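Local coordinates for Iron(III) ABC transporter, periplasmic iron-compound-binding protein (Vibrio cholerae, PDB 5GGY), which probably binds the ferric siderophore complex of desferal in the periplasm and delivers it to an ABC transporter for iron uptake, at residues A[24-29]-A[101-106]; A[118-123]-A[260-265]; A[165-170]-A[207-212]. All blocks are in the same frame, centred on the assembly; numbering follows the deposited sequence.

Contact 1. Residues A[24-29]-A[101-106]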
ATOM      1  N   TRP A  24      11.209  -8.507  17.587  1.00 26.75           N
ATOM      2  CA  TRP A  24      11.535  -9.057  16.276  1.00 25.20           C
ATOM      3  C   TRP A  24      10.853  -8.318  15.129  1.00 26.38           C
ATOM      4  O   TRP A  24      11.427  -8.189  14.046  1.00 17.97           O
ATOM      5  CB  TRP A  24      11.172 -10.540  16.225  1.00 20.56           C
ATOM      6  CG  TRP A  24      12.161 -11.403  16.938  1.00 19.91           C
ATOM      7  CD1 TRP A  24      13.359 -11.009  17.469  1.00 16.82           C
ATOM      8  CD2 TRP A  24      12.048 -12.807  17.203  1.00 19.85           C
ATOM      9  NE1 TRP A  24      13.996 -12.082  18.045  1.00 17.61           N
ATOM     10  CE2 TRP A  24      13.212 -13.197  17.896  1.00 26.17           C
ATOM     11  CE3 TRP A  24      11.077 -13.772  16.922  1.00 21.00           C
ATOM     12  CZ2 TRP A  24      13.431 -14.509  18.310  1.00 29.17           C
ATOM     13  CZ3 TRP A  24      11.297 -15.073  17.333  1.00 26.69           C
ATOM     14  CH2 TRP A  24      12.464 -15.430  18.021  1.00 24.69           C
ATOM     15  N   ASP A  25       9.632  -7.840  15.360  1.00 14.23           N
ATOM     16  CA  ASP A  25       8.911  -7.103  14.330  1.00 18.50           C
ATOM     17  C   ASP A  25       9.633  -5.793  14.036  1.00 23.42           C
ATOM     18  O   ASP A  25       9.843  -5.435  12.879  1.00 19.87           O
ATOM     19  CB  ASP A  25       7.457  -6.851  14.750  1.00 18.95           C
ATOM     20  CG  ASP A  25       7.344  -6.062  16.041  1.00 25.63           C
ATOM     21  OD1 ASP A  25       8.314  -6.057  16.825  1.00 25.26           O
ATOM     22  OD2 ASP A  25       6.281  -5.446  16.269  1.00 18.02           O
ATOM     23  N   LEU A  26      10.031  -5.098  15.098  1.00 30.46           N
ATOM     24  CA  LEU A  26      10.791  -3.860  14.982  1.00 25.56           C
ATOM     25  C   LEU A  26      12.176  -4.114  14.406  1.00 20.54           C
ATOM     26  O   LEU A  26      12.710  -3.285  13.669  1.00 22.57           O
ATOM     27  CB  LEU A  26      10.918  -3.180  16.345  1.00 24.07           C
ATOM     28  CG  LEU A  26       9.624  -2.633  16.946  1.00 30.67           C
ATOM     29  CD1 LEU A  26       9.880  -2.004  18.310  1.00 18.75           C
ATOM     30  CD2 LEU A  26       8.975  -1.631  15.994  1.00 27.69           C
ATOM     31  N   LEU A  27      12.758  -5.256  14.756  1.00 18.04           N
ATOM     32  CA  LEU A  27      14.049  -5.653  14.212  1.00 19.10           C
ATOM     33  C   LEU A  27      13.954  -5.798  12.703  1.00 20.14           C
ATOM     34  O   LEU A  27      14.850  -5.377  11.975  1.00 18.55           O
ATOM     35  CB  LEU A  27      14.529  -6.961  14.842  1.00 13.89           C
ATOM     36  CG  LEU A  27      15.854  -7.521  14.314  1.00 14.57           C
ATOM     37  CD1 LEU A  27      16.961  -6.476  14.366  1.00 14.86           C
ATOM     38  CD2 LEU A  27      16.257  -8.763  15.093  1.00 15.05           C
ATOM     39  N   GLU A  28      12.862  -6.399  12.242  1.00 25.12           N
ATOM     40  CA  GLU A  28      12.606  -6.540  10.813  1.00 20.74           C
ATOM     41  C   GLU A  28      12.450  -5.176  10.145  1.00 18.63           C
ATOM     42  O   GLU A  28      13.037  -4.922   9.093  1.00 22.15           O
ATOM     43  CB  GLU A  28      11.352  -7.384  10.571  1.00 27.16           C
ATOM     44  CG  GLU A  28      10.808  -7.285   9.151  1.00 24.67           C
ATOM     45  CD  GLU A  28       9.399  -7.826   9.029  1.00 30.40           C
ATOM     46  OE1 GLU A  28       8.651  -7.346   8.151  1.00 41.29           O
ATOM     47  OE2 GLU A  28       9.042  -8.736   9.808  1.00 22.32           O
ATOM     48  N   GLN A  29      11.662  -4.305  10.772  1.00 18.28           N
ATOM     49  CA  GLN A  29      11.370  -2.980  10.232  1.00 23.87           C
ATOM     50  C   GLN A  29      12.628  -2.162   9.955  1.00 28.40           C
ATOM     51  O   GLN A  29      12.793  -1.627   8.860  1.00 36.31           O
ATOM     52  CB  GLN A  29      10.459  -2.201  11.186  1.00 31.11           C
ATOM     53  CG  GLN A  29       9.099  -2.840  11.459  1.00 28.21           C
ATOM     54  CD  GLN A  29       8.123  -2.712  10.301  1.00 26.29           C
ATOM     55  OE1 GLN A  29       8.439  -3.052   9.161  1.00 25.61           O
ATOM     56  NE2 GLN A  29       6.923  -2.221  10.595  1.00 23.77           N
ATOM     57  N   VAL A 101      11.181   4.899  21.595  1.00 17.80           N
ATOM     58  CA  VAL A 101      10.094   4.967  20.631  1.00 25.27           C
ATOM     59  C   VAL A 101       9.219   3.725  20.773  1.00 22.22           C
ATOM     60  O   VAL A 101       9.648   2.614  20.466  1.00 20.77           O
ATOM     61  CB  VAL A 101      10.618   5.084  19.191  1.00 22.06           C
ATOM     62  CG1 VAL A 101       9.468   5.315  18.229  1.00 14.67           C
ATOM     63  CG2 VAL A 101      11.638   6.210  19.090  1.00 15.07           C
ATOM     64  N   TYR A 102       7.995   3.925  21.250  1.00 21.21           N
ATOM     65  CA  TYR A 102       7.099   2.820  21.563  1.00 20.49           C
ATOM     66  C   TYR A 102       6.045   2.626  20.478  1.00 24.78           C
ATOM     67  O   TYR A 102       5.101   3.407  20.366  1.00 29.74           O
ATOM     68  CB  TYR A 102       6.439   3.061  22.923  1.00 16.95           C
ATOM     69  CG  TYR A 102       5.384   2.049  23.320  1.00 17.14           C
ATOM     70  CD1 TYR A 102       4.063   2.436  23.501  1.00 21.81           C
ATOM     71  CD2 TYR A 102       5.709   0.713  23.525  1.00 32.28           C
ATOM     72  CE1 TYR A 102       3.094   1.521  23.872  1.00 28.65           C
ATOM     73  CE2 TYR A 102       4.749  -0.205  23.892  1.00 30.44           C
ATOM     74  CZ  TYR A 102       3.445   0.201  24.064  1.00 29.81           C
ATOM     75  OH  TYR A 102       2.489  -0.716  24.430  1.00 33.16           O
ATOM     76  N   LEU A 103       6.221   1.577  19.679  1.00 18.45           N
ATOM     77  CA  LEU A 103       5.293   1.267  18.595  1.00 23.44           C
ATOM     78  C   LEU A 103       4.645  -0.096  18.803  1.00 19.97           C
ATOM     79  O   LEU A 103       5.145  -1.107  18.308  1.00 24.91           O
ATOM     80  CB  LEU A 103       6.003   1.295  17.238  1.00 21.07           C
ATOM     81  CG  LEU A 103       7.021   2.405  16.974  1.00 16.58           C
ATOM     82  CD1 LEU A 103       8.435   1.926  17.288  1.00 17.01           C
ATOM     83  CD2 LEU A 103       6.923   2.901  15.540  1.00 15.26           C
ATOM     84  N   PRO A 104       3.523  -0.129  19.535  1.00 19.30           N
ATOM     85  CA  PRO A 104       2.836  -1.385  19.845  1.00 22.89           C
ATOM     86  C   PRO A 104       1.981  -1.906  18.691  1.00 25.50           C
ATOM     87  O   PRO A 104       1.538  -1.137  17.840  1.00 15.06           O
ATOM     88  CB  PRO A 104       1.960  -1.010  21.043  1.00 15.47           C
ATOM     89  CG  PRO A 104       1.639   0.423  20.816  1.00 15.81           C
ATOM     90  CD  PRO A 104       2.876   1.025  20.188  1.00 15.17           C
ATOM     91  N   ASN A 105       1.758  -3.215  18.679  1.00 26.85           N
ATOM     92  CA  ASN A 105       0.942  -3.855  17.657  1.00 21.18           C
ATOM     93  C   ASN A 105       0.327  -5.148  18.190  1.00 24.28           C
ATOM     94  O   ASN A 105       0.579  -5.540  19.332  1.00 15.87           O
ATOM     95  CB  ASN A 105       1.781  -4.139  16.408  1.00 14.68           C
ATOM     96  CG  ASN A 105       0.930  -4.384  15.171  1.00 30.57           C
ATOM     97  OD1 ASN A 105      -0.288  -4.537  15.261  1.00 25.67           O
ATOM     98  ND2 ASN A 105       1.574  -4.435  14.009  1.00 22.79           N
ATOM     99  N   PHE A 106      -0.494  -5.788  17.359  1.00 24.99           N
ATOM    100  CA  PHE A 106      -1.073  -7.097  17.650  1.00 22.12           C
ATOM    101  C   PHE A 106      -1.931  -7.084  18.909  1.00 31.38           C
ATOM    102  O   PHE A 106      -2.042  -8.090  19.611  1.00 25.40           O
ATOM    103  CB  PHE A 106       0.032  -8.150  17.767  1.00 18.17           C
ATOM    104  CG  PHE A 106       0.920  -8.220  16.558  1.00 28.96           C
ATOM    105  CD1 PHE A 106       0.527  -8.936  15.440  1.00 17.90           C
ATOM    106  CD2 PHE A 106       2.140  -7.560  16.531  1.00 16.77           C
ATOM    107  CE1 PHE A 106       1.337  -8.995  14.319  1.00 22.92           C
ATOM    108  CE2 PHE A 106       2.949  -7.617  15.413  1.00 27.06           C
ATOM    109  CZ  PHE A 106       2.545  -8.330  14.307  1.00 31.65           C
TER
HETATM  110  O   HOH W   1       4.436  -5.230  13.597  1.00 10.58           O
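D25 and F106 pass side by side, pointing opposite ways, the carboxylate arriving at the rim of the aromatic ring. OD2 of D25 lies near the ring plane, 4.1 Å from CE2 of F106, so the carboxylate oxygen meets the weakly positive C-H edge. The two planes are turned 49° apart, and the groups do not stack. CG of D25 sits between its backbone N and carbonyl carbon (chi1 59°), which folds OD1 back over the start of the helix, where it accepts the N-H of L26 at 2.6 Å. That donor comes from above the carboxylate plane and the bond is bent, 136° at the hydrogen. OD2 of D25 accepts a long bond from a water, 3.3 Å; the same water takes a hydrogen from ND2 of N105 at 3.0 Å and so ties helix to loop. N105 also donates to A112 O on helix 112-126, and CG of N105 lies 3.6 Å above one face of the F106 ring, offset toward its rim. The setting is the N-terminal lobe of the periplasmic binding protein: helix 24-32 follows strand 19-21, while 101-106 leaves strand 100-102 at the outer side of the same three-stranded parallel sheet. Between these elements L26 and L103 pack side chain to side chain at an oblique angle, joined through one methyl each, with CD2 of L26 3.8 Å from CD1 of L103. L26 also rests on V21 of the first strand, and L103 on H119 of helix 112-126.

Contact 2. Residues A[118-123]-A[260-265]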
ATOM      1  N   SER A 118       1.952   0.993   8.928  1.00 24.30           N
ATOM      2  CA  SER A 118       1.988   2.350   9.451  1.00 17.70           C
ATOM      3  C   SER A 118       3.262   2.598  10.253  1.00 22.37           C
ATOM      4  O   SER A 118       3.880   3.657  10.138  1.00 26.27           O
ATOM      5  CB  SER A 118       0.756   2.624  10.317  1.00 18.17           C
ATOM      6  OG  SER A 118       0.746   3.972  10.761  1.00 28.12           O
ATOM      7  N   HIS A 119       3.655   1.616  11.059  1.00 21.47           N
ATOM      8  CA  HIS A 119       4.881   1.719  11.845  1.00 25.88           C
ATOM      9  C   HIS A 119       6.105   1.777  10.937  1.00 31.74           C
ATOM     10  O   HIS A 119       7.065   2.494  11.220  1.00 35.64           O
ATOM     11  CB  HIS A 119       5.003   0.546  12.818  1.00 27.76           C
ATOM     12  CG  HIS A 119       4.068   0.630  13.985  1.00 31.18           C
ATOM     13  ND1 HIS A 119       3.224   1.701  14.184  1.00 28.13           N
ATOM     14  CD2 HIS A 119       3.844  -0.221  15.012  1.00 27.54           C
ATOM     15  CE1 HIS A 119       2.520   1.506  15.285  1.00 23.41           C
ATOM     16  NE2 HIS A 119       2.878   0.346  15.807  1.00 22.71           N
ATOM     17  N   PHE A 120       6.060   1.013   9.851  1.00 31.03           N
ATOM     18  CA  PHE A 120       7.142   0.974   8.876  1.00 20.22           C
ATOM     19  C   PHE A 120       7.372   2.351   8.271  1.00 23.88           C
ATOM     20  O   PHE A 120       8.510   2.758   8.033  1.00 34.75           O
ATOM     21  CB  PHE A 120       6.820  -0.049   7.788  1.00 19.27           C
ATOM     22  CG  PHE A 120       7.914  -0.243   6.776  1.00 21.21           C
ATOM     23  CD1 PHE A 120       9.125  -0.814   7.136  1.00 19.93           C
ATOM     24  CD2 PHE A 120       7.709   0.105   5.451  1.00 25.89           C
ATOM     25  CE1 PHE A 120      10.119  -1.008   6.196  1.00 21.56           C
ATOM     26  CE2 PHE A 120       8.695  -0.087   4.509  1.00 23.34           C
ATOM     27  CZ  PHE A 120       9.901  -0.642   4.877  1.00 20.43           C
ATOM     28  N   LYS A 121       6.282   3.072   8.040  1.00 25.46           N
ATOM     29  CA  LYS A 121       6.361   4.413   7.478  1.00 27.28           C
ATOM     30  C   LYS A 121       6.889   5.434   8.480  1.00 27.26           C
ATOM     31  O   LYS A 121       7.770   6.227   8.157  1.00 32.25           O
ATOM     32  CB  LYS A 121       4.990   4.848   6.974  1.00 33.79           C
ATOM     33  CG  LYS A 121       4.465   4.027   5.825  1.00 21.65           C
ATOM     34  CD  LYS A 121       3.046   4.417   5.516  1.00 25.97           C
ATOM     35  CE  LYS A 121       2.563   3.756   4.248  1.00 33.62           C
ATOM     36  NZ  LYS A 121       1.135   4.083   4.023  1.00 43.65           N
ATOM     37  N   THR A 122       6.337   5.411   9.690  1.00 22.07           N
ATOM     38  CA  THR A 122       6.738   6.340  10.743  1.00 25.03           C
ATOM     39  C   THR A 122       8.218   6.195  11.086  1.00 19.36           C
ATOM     40  O   THR A 122       8.913   7.188  11.303  1.00 28.54           O
ATOM     41  CB  THR A 122       5.900   6.141  12.018  1.00 28.76           C
ATOM     42  OG1 THR A 122       5.980   4.773  12.431  1.00 45.96           O
ATOM     43  CG2 THR A 122       4.446   6.505  11.763  1.00 20.18           C
ATOM     44  N   LEU A 123       8.689   4.954  11.139  1.00 17.87           N
ATOM     45  CA  LEU A 123      10.097   4.686  11.392  1.00 18.73           C
ATOM     46  C   LEU A 123      10.960   5.228  10.255  1.00 18.37           C
ATOM     47  O   LEU A 123      12.059   5.734  10.484  1.00 29.31           O
ATOM     48  CB  LEU A 123      10.334   3.184  11.581  1.00 16.90           C
ATOM     49  CG  LEU A 123       9.834   2.575  12.890  1.00 16.52           C
ATOM     50  CD1 LEU A 123       9.972   1.062  12.863  1.00 15.81           C
ATOM     51  CD2 LEU A 123      10.598   3.161  14.070  1.00 20.61           C
ATOM     52  N   GLY A 260       6.807  -7.233  10.801  1.00 17.44           N
ATOM     53  CA  GLY A 260       6.552  -5.906  10.270  1.00 14.72           C
ATOM     54  C   GLY A 260       5.912  -5.897   8.896  1.00 17.48           C
ATOM     55  O   GLY A 260       5.224  -6.843   8.509  1.00 15.10           O
ATOM     56  N   ALA A 261       6.149  -4.818   8.156  1.00 27.50           N
ATOM     57  CA  ALA A 261       5.534  -4.612   6.847  1.00 22.83           C
ATOM     58  C   ALA A 261       5.973  -5.647   5.817  1.00 23.22           C
ATOM     59  O   ALA A 261       5.155  -6.153   5.054  1.00 25.83           O
ATOM     60  CB  ALA A 261       5.844  -3.212   6.334  1.00 26.07           C
ATOM     61  N   MET A 262       7.265  -5.956   5.793  1.00 18.72           N
ATOM     62  CA  MET A 262       7.805  -6.844   4.769  1.00 22.27           C
ATOM     63  C   MET A 262       7.536  -8.314   5.075  1.00 22.18           C
ATOM     64  O   MET A 262       7.679  -9.168   4.198  1.00 25.51           O
ATOM     65  CB  MET A 262       9.307  -6.603   4.591  1.00 29.77           C
ATOM     66  CG  MET A 262       9.646  -5.273   3.920  1.00 31.32           C
ATOM     67  SD  MET A 262       8.935  -5.077   2.271  1.00 25.07           S
ATOM     68  CE  MET A 262       7.586  -3.952   2.612  1.00 16.60           C
ATOM     69  N   SER A 263       7.139  -8.603   6.313  1.00 21.94           N
ATOM     70  CA  SER A 263       6.736  -9.955   6.684  1.00 22.56           C
ATOM     71  C   SER A 263       5.453 -10.331   5.951  1.00 18.89           C
ATOM     72  O   SER A 263       5.152 -11.508   5.771  1.00 23.76           O
ATOM     73  CB  SER A 263       6.535 -10.074   8.197  1.00 16.57           C
ATOM     74  OG  SER A 263       5.367  -9.385   8.610  1.00 20.75           O
ATOM     75  N   LEU A 264       4.698  -9.316   5.541  1.00 21.55           N
ATOM     76  CA  LEU A 264       3.490  -9.517   4.753  1.00 31.48           C
ATOM     77  C   LEU A 264       3.849 -10.041   3.366  1.00 24.61           C
ATOM     78  O   LEU A 264       3.171 -10.918   2.827  1.00 31.33           O
ATOM     79  CB  LEU A 264       2.697  -8.211   4.640  1.00 35.34           C
ATOM     80  CG  LEU A 264       2.357  -7.514   5.959  1.00 27.94           C
ATOM     81  CD1 LEU A 264       1.721  -6.157   5.700  1.00 17.66           C
ATOM     82  CD2 LEU A 264       1.447  -8.385   6.811  1.00 16.34           C
ATOM     83  N   ARG A 265       4.923  -9.497   2.799  1.00 25.97           N
ATOM     84  CA  ARG A 265       5.411  -9.932   1.496  1.00 27.77           C
ATOM     85  C   ARG A 265       5.966 -11.350   1.563  1.00 31.51           C
ATOM     86  O   ARG A 265       5.697 -12.171   0.687  1.00 37.99           O
ATOM     87  CB  ARG A 265       6.492  -8.981   0.976  1.00 22.82           C
ATOM     88  CG  ARG A 265       7.065  -9.376  -0.382  1.00 31.05           C
ATOM     89  CD  ARG A 265       8.441  -8.763  -0.623  1.00 33.18           C
ATOM     90  NE  ARG A 265       9.082  -9.322  -1.812  1.00 35.82           N
ATOM     91  CZ  ARG A 265       9.173  -8.698  -2.982  1.00 36.57           C
ATOM     92  NH1 ARG A 265       8.674  -7.480  -3.133  1.00 38.79           N
ATOM     93  NH2 ARG A 265       9.771  -9.293  -4.005  1.00 40.19           N
TER
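Next to F120, which carries the contact with A261, the carbonyl oxygen of H119 is gripped twice: L123 N reaches H119 O at 2.9 Å in the regular helical bond, and the hydroxyl OG1 of T122 donates to the same H119 O at 2.8 Å. Both donors approach from one face of the carbonyl plane, the hydroxyl tilted 34° out of it, and T122 is thereby folded back on its own helix. The contact itself is apolar. With CG of F120 anti to the backbone N (chi1 -176°), the side chain leaves helix 112-126 toward 260-265, and CB of A261 presses against its root, 3.6 Å from CB of F120. The methyl lies about as close to CG of F120, so it fills the angle where the ring joins the chain. Further out, CE of M262 comes to 4.4 Å from CE2 of F120, a looser touch made by the end of a side chain whose first bond does not aim at the ring. G260 O accepts the hydroxyl OG of S263, which ties the chain at the entry to the last helix back on itself. Q29 links the two elements, OE1 accepting A261 N and NE2 donating to A116 O of helix 112-126, while E28 accepts G260 N; its negative charge near the N-terminal end of the last helix is probably favourable. F120 rests on A133 and M262 on M140 of helix 130-154, the long helix that spans both lobes in the FhuD-type, class III periplasmic binding fold.

Contact 3. Residues A[165-170]-A[207-212]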
ATOM      1  N   LEU A 165      -2.590 -21.550  10.444  1.00 15.39           N
ATOM      2  CA  LEU A 165      -2.371 -21.782  11.867  1.00 33.25           C
ATOM      3  C   LEU A 165      -0.942 -22.185  12.205  1.00 25.01           C
ATOM      4  O   LEU A 165      -0.140 -22.499  11.334  1.00 30.10           O
ATOM      5  CB  LEU A 165      -3.355 -22.846  12.401  1.00 34.03           C
ATOM      6  CG  LEU A 165      -3.470 -24.305  11.926  1.00 33.90           C
ATOM      7  CD1 LEU A 165      -3.781 -24.417  10.438  1.00 40.91           C
ATOM      8  CD2 LEU A 165      -2.255 -25.159  12.288  1.00 18.56           C
ATOM      9  N   ARG A 166      -0.642 -22.149  13.498  1.00 21.75           N
ATOM     10  CA  ARG A 166       0.549 -22.776  14.053  1.00 18.57           C
ATOM     11  C   ARG A 166       0.103 -23.794  15.098  1.00 29.36           C
ATOM     12  O   ARG A 166      -0.975 -23.668  15.679  1.00 28.62           O
ATOM     13  CB  ARG A 166       1.492 -21.748  14.685  1.00 18.30           C
ATOM     14  CG  ARG A 166       2.144 -20.785  13.705  1.00 30.10           C
ATOM     15  CD  ARG A 166       3.148 -19.891  14.423  1.00 22.65           C
ATOM     16  NE  ARG A 166       3.624 -18.796  13.580  1.00 21.01           N
ATOM     17  CZ  ARG A 166       4.759 -18.824  12.889  1.00 17.65           C
ATOM     18  NH1 ARG A 166       5.114 -17.781  12.149  1.00 15.57           N
ATOM     19  NH2 ARG A 166       5.542 -19.892  12.942  1.00 18.36           N
ATOM     20  N   PHE A 167       0.931 -24.802  15.338  1.00 37.34           N
ATOM     21  CA  PHE A 167       0.626 -25.806  16.347  1.00 33.91           C
ATOM     22  C   PHE A 167       1.068 -25.362  17.735  1.00 39.33           C
ATOM     23  O   PHE A 167       2.232 -25.043  17.947  1.00 47.46           O
ATOM     24  CB  PHE A 167       1.293 -27.141  16.004  1.00 32.31           C
ATOM     25  CG  PHE A 167       0.610 -27.903  14.907  1.00 35.51           C
ATOM     26  CD1 PHE A 167      -0.546 -28.624  15.155  1.00 34.70           C
ATOM     27  CD2 PHE A 167       1.125 -27.902  13.627  1.00 34.56           C
ATOM     28  CE1 PHE A 167      -1.173 -29.326  14.138  1.00 30.81           C
ATOM     29  CE2 PHE A 167       0.499 -28.600  12.612  1.00 30.90           C
ATOM     30  CZ  PHE A 167      -0.649 -29.312  12.869  1.00 24.05           C
ATOM     31  N   ALA A 168       0.132 -25.335  18.678  1.00 30.61           N
ATOM     32  CA  ALA A 168       0.469 -25.092  20.077  1.00 32.19           C
ATOM     33  C   ALA A 168       1.114 -26.351  20.633  1.00 41.67           C
ATOM     34  O   ALA A 168       2.093 -26.309  21.373  1.00 40.57           O
ATOM     35  CB  ALA A 168      -0.761 -24.724  20.872  1.00 32.39           C
ATOM     36  N   ASN A 169       0.540 -27.477  20.238  1.00 43.35           N
ATOM     37  CA  ASN A 169       1.055 -28.793  20.553  1.00 41.29           C
ATOM     38  C   ASN A 169       0.368 -29.764  19.595  1.00 40.16           C
ATOM     39  O   ASN A 169      -0.441 -29.334  18.777  1.00 27.08           O
ATOM     40  CB  ASN A 169       0.811 -29.143  22.027  1.00 38.51           C
ATOM     41  CG  ASN A 169      -0.651 -29.156  22.395  1.00 37.35           C
ATOM     42  OD1 ASN A 169      -1.392 -30.065  22.023  1.00 33.87           O
ATOM     43  ND2 ASN A 169      -1.069 -28.161  23.167  1.00 45.39           N
ATOM     44  N   PRO A 170       0.694 -31.064  19.663  1.00 38.00           N
ATOM     45  CA  PRO A 170       0.065 -31.986  18.708  1.00 40.85           C
ATOM     46  C   PRO A 170      -1.461 -32.066  18.788  1.00 44.87           C
ATOM     47  O   PRO A 170      -2.058 -32.625  17.877  1.00 48.21           O
ATOM     48  CB  PRO A 170       0.697 -33.327  19.073  1.00 38.01           C
ATOM     49  CG  PRO A 170       2.036 -32.960  19.576  1.00 34.53           C
ATOM     50  CD  PRO A 170       1.842 -31.693  20.342  1.00 33.52           C
ATOM     51  N   LYS A 207      -7.403 -23.433  19.514  1.00 42.93           N
ATOM     52  CA  LYS A 207      -8.432 -24.439  19.281  1.00 38.67           C
ATOM     53  C   LYS A 207      -7.901 -25.852  19.482  1.00 40.53           C
ATOM     54  O   LYS A 207      -6.712 -26.111  19.296  1.00 39.66           O
ATOM     55  CB  LYS A 207      -8.997 -24.309  17.864  1.00 33.22           C
ATOM     56  CG  LYS A 207      -9.752 -23.021  17.599  1.00 39.25           C
ATOM     57  CD  LYS A 207     -10.984 -22.920  18.479  1.00 46.45           C
ATOM     58  CE  LYS A 207     -11.805 -21.687  18.144  1.00 46.54           C
ATOM     59  NZ  LYS A 207     -12.971 -21.546  19.063  1.00 48.78           N
ATOM     60  N   ARG A 208      -8.792 -26.761  19.865  1.00 46.65           N
ATOM     61  CA  ARG A 208      -8.483 -28.184  19.857  1.00 47.12           C
ATOM     62  C   ARG A 208      -8.236 -28.608  18.414  1.00 43.94           C
ATOM     63  O   ARG A 208      -8.857 -28.068  17.498  1.00 51.15           O
ATOM     64  CB  ARG A 208      -9.624 -29.000  20.468  1.00 52.00           C
ATOM     65  CG  ARG A 208     -10.048 -28.559  21.861  1.00 60.47           C
ATOM     66  CD  ARG A 208     -11.229 -29.384  22.353  1.00 70.86           C
ATOM     67  NE  ARG A 208     -12.345 -29.351  21.412  1.00 77.50           N
ATOM     68  CZ  ARG A 208     -13.373 -28.512  21.496  1.00 82.57           C
ATOM     69  NH1 ARG A 208     -13.436 -27.633  22.487  1.00 84.16           N
ATOM     70  NH2 ARG A 208     -14.341 -28.555  20.591  1.00 83.14           N
ATOM     71  N   LEU A 209      -7.331 -29.560  18.208  1.00 41.84           N
ATOM     72  CA  LEU A 209      -7.005 -30.002  16.856  1.00 41.94           C
ATOM     73  C   LEU A 209      -8.225 -30.588  16.152  1.00 41.85           C
ATOM     74  O   LEU A 209      -8.392 -30.425  14.944  1.00 35.43           O
ATOM     75  CB  LEU A 209      -5.872 -31.029  16.877  1.00 35.60           C
ATOM     76  CG  LEU A 209      -5.449 -31.581  15.513  1.00 31.58           C
ATOM     77  CD1 LEU A 209      -4.942 -30.462  14.608  1.00 31.94           C
ATOM     78  CD2 LEU A 209      -4.405 -32.683  15.654  1.00 30.71           C
ATOM     79  N   SER A 210      -9.081 -31.257  16.919  1.00 39.26           N
ATOM     80  CA  SER A 210     -10.285 -31.881  16.379  1.00 42.91           C
ATOM     81  C   SER A 210     -11.245 -30.877  15.737  1.00 38.68           C
ATOM     82  O   SER A 210     -12.083 -31.250  14.916  1.00 34.27           O
ATOM     83  CB  SER A 210     -11.011 -32.652  17.480  1.00 44.38           C
ATOM     84  OG  SER A 210     -11.357 -31.793  18.553  1.00 46.44           O
ATOM     85  N   GLU A 211     -11.121 -29.604  16.110  1.00 30.96           N
ATOM     86  CA  GLU A 211     -11.983 -28.560  15.560  1.00 32.85           C
ATOM     87  C   GLU A 211     -11.733 -28.338  14.075  1.00 29.94           C
ATOM     88  O   GLU A 211     -12.578 -27.782  13.377  1.00 26.57           O
ATOM     89  CB  GLU A 211     -11.791 -27.241  16.313  1.00 21.99           C
ATOM     90  CG  GLU A 211     -12.518 -27.167  17.647  1.00 40.29           C
ATOM     91  CD  GLU A 211     -14.030 -27.142  17.494  1.00 45.21           C
ATOM     92  OE1 GLU A 211     -14.523 -26.748  16.414  1.00 47.10           O
ATOM     93  OE2 GLU A 211     -14.729 -27.517  18.459  1.00 45.69           O
ATOM     94  N   LEU A 212     -10.573 -28.777  13.594  1.00 35.85           N
ATOM     95  CA  LEU A 212     -10.231 -28.629  12.183  1.00 29.65           C
ATOM     96  C   LEU A 212     -11.038 -29.575  11.298  1.00 35.09           C
ATOM     97  O   LEU A 212     -10.953 -29.513  10.073  1.00 44.61           O
ATOM     98  CB  LEU A 212      -8.734 -28.860  11.962  1.00 33.37           C
ATOM     99  CG  LEU A 212      -7.786 -27.825  12.570  1.00 30.02           C
ATOM    100  CD1 LEU A 212      -6.385 -28.010  12.014  1.00 25.45           C
ATOM    101  CD2 LEU A 212      -8.289 -26.418  12.306  1.00 32.27           C
TER
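A classic beta bulge, A168 and N169 both facing S172, lies where the chain turns its corner at A168, between strand 161-167 and the antiparallel strand 172-176 in the mixed sheet of the C-terminal lobe, and L209 packs against this corner just after strand 204-208. Its two methyl groups part company. CD1 of L209 comes to the edge of the F167 ring, near the ring plane and 4.0 Å from CE1 of F167, the two side chains crossing at a slant. CD2 of L209 turns to the backbone of the corner and lies only 3.2 Å from O of P170, a close approach of methyl to carbonyl oxygen. CG of L209 stands anti to its backbone N (chi1 179°), which carries the branch point outward so that the fork can straddle ring and carbonyl. The backbone behind it is a 3-10 turn in which L212 N bonds to L209 O at 3.0 Å and E211 N to R208 O at 3.1 Å. F167 stacks with F226 and meets Y222 edge-to-face, and V232 of helix 229-234 touches both F167 and P170. The backbone bonds go through the intervening chain, from R166 to F174, K207 to V173 and L209 to T171. Directly between 165-170 and 207-212 the contact is therefore apolar at the F167 edge, while at P170 O a methyl meets a carbonyl oxygen, at most a weak C-H...O approach.

Overall arrangement
Contacts 1 and 2 are neighbours, their centres about 9 Å apart, on one side of the chain's centre and about 12 and 11 Å from it; contact 3 lies on the other side, about 18 Å out. The first two share no element but adjoin: strand 100-102 leads on to helix 112-126, H119 NE2 probably hydrogen-bonds to P104 O, and helix 24-32 is bonded to 260-265. All three are largely buried, though P170 in contact 3 is partly exposed. Contact 1 mixes a leucine pair with a water-bridged carboxylate beside the parallel sheet, contact 2 is purely apolar packing of one phenylalanine on an alanine and a methionine, and contact 3 joins a hairpin turn to a 3-10 segment through one leucine in the other lobe.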